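Extracellular ligand-binding receptor (Rhodopseudomonas palustris, PDB 4F06) binds p-hydroxybenzoate, and probably related lignin-derived benzoates, as the solute-binding component of an ABC transporter. Local coordinates at residues A[79-84]-A[201-206]. Numbering follows the deposited sequence.
Sequences LYFTPN and FLPAGP. With PHB (p-hydroxybenzoic acid), chain B.
The cleft of this periplasmic binding protein closes around p-hydroxybenzoic acid where Tyr80 and Phe81 meet Pro203 and Ala204. Tyr80 spans the gap. Its CG lies anti to the backbone N (chi1 -167°), carrying the ring to residues 201-206. There Tyr80 OH donates a hydrogen bond to Ala204 O at 2.8 Å. The hydroxyl approaches at a C=O...donor angle of 117°, tilted 27° from the carbonyl plane. One face of the Tyr80 ring takes the ligand edge at C6, toward the rim. Tyr80 CZ lies 3.6 Å from ligand C5, and the ring planes are steeply inclined. Separately, Phe81 CE1 meets Pro203 CB at 4.1 Å, near the phenyl plane; the side chains cross at about a right angle. The edge of Tyr80 points at Phe81, with CD2 over the centre of one face.

The two segments come from different lobes of the type I binding-protein fold. Residues 79-84 follow strand 75-78 and enter helix 82-88; residues 201-206 link strand 197-201 to helix 206-217. The ligand carboxylate sits at the N-terminal end of helix 82-88, where Thr82 N donates to O2' at 2.8 Å and Thr82 OG1 to O1' at 2.6 Å. The helix dipole would be expected to favour the negative charge. At the other end, Ala204 N gives the phenol oxygen O4 a nearly straight bond of 3.1 Å. Pro203 CB rests 3.5 Å from ligand C5, and Phe201 turns its ring edge to the ligand ring. Ala105 N, Tyr149 OH and Asp232 OD1 add further hydrogen bonds.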
loop_
_atom_site.group_PDB
_atom_site.type_symbol
_atom_site.label_atom_id
_atom_site.label_comp_id
_atom_site.label_asym_id
_atom_site.label_seq_id
_atom_site.Cartn_x
_atom_site.Cartn_y
_atom_site.Cartn_z
ATOM N N LEU A 79 5.190 -2.613 -8.547
ATOM C CA LEU A 79 5.285 -3.882 -7.785
ATOM C C LEU A 79 4.199 -3.960 -6.735
ATOM O O LEU A 79 4.371 -3.542 -5.566
ATOM C CB LEU A 79 6.702 -4.175 -7.227
ATOM C CG LEU A 79 7.815 -4.435 -8.254
ATOM C CD1 LEU A 79 7.494 -5.697 -9.074
ATOM C CD2 LEU A 79 8.158 -3.239 -9.132
ATOM N N TYR A 80 3.064 -4.511 -7.146
ATOM C CA TYR A 80 1.952 -4.667 -6.227
ATOM C C TYR A 80 2.267 -5.706 -5.116
ATOM O O TYR A 80 2.052 -5.438 -3.922
ATOM C CB TYR A 80 0.694 -5.087 -6.994
ATOM C CG TYR A 80 -0.569 -4.978 -6.177
ATOM C CD1 TYR A 80 -0.988 -3.733 -5.690
ATOM C CD2 TYR A 80 -1.337 -6.116 -5.874
ATOM C CE1 TYR A 80 -2.140 -3.627 -4.907
ATOM C CE2 TYR A 80 -2.520 -6.024 -5.128
ATOM C CZ TYR A 80 -2.902 -4.779 -4.639
ATOM O OH TYR A 80 -4.026 -4.602 -3.848
ATOM N N PHE A 81 2.753 -6.893 -5.521
ATOM C CA PHE A 81 2.937 -7.983 -4.576
ATOM C C PHE A 81 4.370 -8.091 -4.053
ATOM O O PHE A 81 5.334 -8.055 -4.839
ATOM C CB PHE A 81 2.537 -9.317 -5.234
ATOM C CG PHE A 81 1.041 -9.443 -5.519
ATOM C CD1 PHE A 81 0.164 -9.598 -4.450
ATOM C CD2 PHE A 81 0.550 -9.432 -6.814
ATOM C CE1 PHE A 81 -1.196 -9.737 -4.670
ATOM C CE2 PHE A 81 -0.821 -9.578 -7.034
ATOM C CZ PHE A 81 -1.701 -9.746 -5.960
ATOM N N THR A 82 4.449 -8.360 -2.771
ATOM C CA THR A 82 5.766 -8.587 -2.147
ATOM C C THR A 82 6.665 -9.590 -2.889
ATOM O O THR A 82 7.809 -9.275 -3.145
ATOM C CB THR A 82 5.585 -8.971 -0.667
ATOM O OG1 THR A 82 5.281 -7.817 0.101
ATOM C CG2 THR A 82 6.839 -9.614 -0.072
ATOM N N PRO A 83 6.185 -10.811 -3.204
ATOM C CA PRO A 83 7.077 -11.783 -3.856
ATOM C C PRO A 83 7.607 -11.301 -5.185
ATOM O O PRO A 83 8.681 -11.701 -5.617
ATOM C CB PRO A 83 6.210 -13.070 -3.979
ATOM C CG PRO A 83 4.784 -12.590 -3.752
ATOM C CD PRO A 83 4.931 -11.459 -2.764
ATOM N N ASN A 84 6.848 -10.472 -5.873
ATOM C CA ASN A 84 7.314 -9.913 -7.140
ATOM C C ASN A 84 8.387 -8.874 -6.938
ATOM O O ASN A 84 9.426 -8.894 -7.620
ATOM C CB ASN A 84 6.121 -9.378 -7.939
ATOM C CG ASN A 84 5.160 -10.487 -8.332
ATOM O OD1 ASN A 84 5.553 -11.682 -8.459
ATOM N ND2 ASN A 84 3.903 -10.116 -8.607
ATOM N N PHE A 201 -5.603 -8.740 7.702
ATOM C CA PHE A 201 -5.041 -8.240 6.464
ATOM C C PHE A 201 -5.179 -9.321 5.383
ATOM O O PHE A 201 -4.856 -10.496 5.657
ATOM C CB PHE A 201 -3.524 -7.959 6.584
ATOM C CG PHE A 201 -2.844 -7.876 5.232
ATOM C CD1 PHE A 201 -2.958 -6.745 4.402
ATOM C CD2 PHE A 201 -2.127 -8.989 4.748
ATOM C CE1 PHE A 201 -2.408 -6.705 3.146
ATOM C CE2 PHE A 201 -1.564 -8.946 3.474
ATOM C CZ PHE A 201 -1.698 -7.819 2.669
ATOM N N LEU A 202 -5.633 -8.909 4.198
ATOM C CA LEU A 202 -5.477 -9.685 2.969
ATOM C C LEU A 202 -5.116 -8.628 1.922
ATOM O O LEU A 202 -5.456 -7.456 2.073
ATOM C CB LEU A 202 -6.772 -10.408 2.560
ATOM C CG LEU A 202 -7.517 -11.197 3.647
ATOM C CD1 LEU A 202 -8.496 -10.320 4.415
ATOM C CD2 LEU A 202 -8.259 -12.344 3.002
ATOM N N PRO A 203 -4.476 -8.997 0.805
ATOM C CA PRO A 203 -4.145 -7.995 -0.229
ATOM C C PRO A 203 -5.443 -7.450 -0.820
ATOM O O PRO A 203 -6.422 -8.196 -1.082
ATOM C CB PRO A 203 -3.364 -8.808 -1.280
ATOM C CG PRO A 203 -3.787 -10.241 -1.033
ATOM C CD PRO A 203 -4.000 -10.351 0.475
ATOM N N ALA A 204 -5.468 -6.134 -1.025
ATOM C CA ALA A 204 -6.686 -5.496 -1.557
ATOM C C ALA A 204 -7.034 -6.089 -2.905
ATOM O O ALA A 204 -6.196 -6.290 -3.781
ATOM C CB ALA A 204 -6.451 -4.022 -1.663
ATOM N N GLY A 205 -8.313 -6.425 -3.074
ATOM C CA GLY A 205 -8.812 -7.119 -4.262
ATOM C C GLY A 205 -9.849 -8.132 -3.863
ATOM O O GLY A 205 -10.462 -8.020 -2.791
ATOM N N PRO A 206 -10.040 -9.162 -4.699
ATOM C CA PRO A 206 -11.075 -10.163 -4.376
ATOM C C PRO A 206 -10.968 -10.783 -2.969
ATOM O O PRO A 206 -12.007 -10.993 -2.316
ATOM C CB PRO A 206 -10.886 -11.224 -5.462
ATOM C CG PRO A 206 -10.446 -10.383 -6.647
ATOM C CD PRO A 206 -9.487 -9.363 -6.060
HETATM C "C1'" PHB B . 1.975 -7.045 -0.785
HETATM O "O1'" PHB B . 2.965 -6.577 -0.206
HETATM O "O2'" PHB B . 2.010 -8.152 -1.424
HETATM C C1 PHB B . 0.682 -6.301 -0.671
HETATM C C2 PHB B . 0.447 -5.452 0.427
HETATM C C3 PHB B . -0.759 -4.807 0.561
HETATM C C4 PHB B . -1.767 -5.012 -0.358
HETATM C C5 PHB B . -1.559 -5.847 -1.437
HETATM C C6 PHB B . -0.349 -6.510 -1.601
HETATM O O4 PHB B . -2.983 -4.441 -0.243
#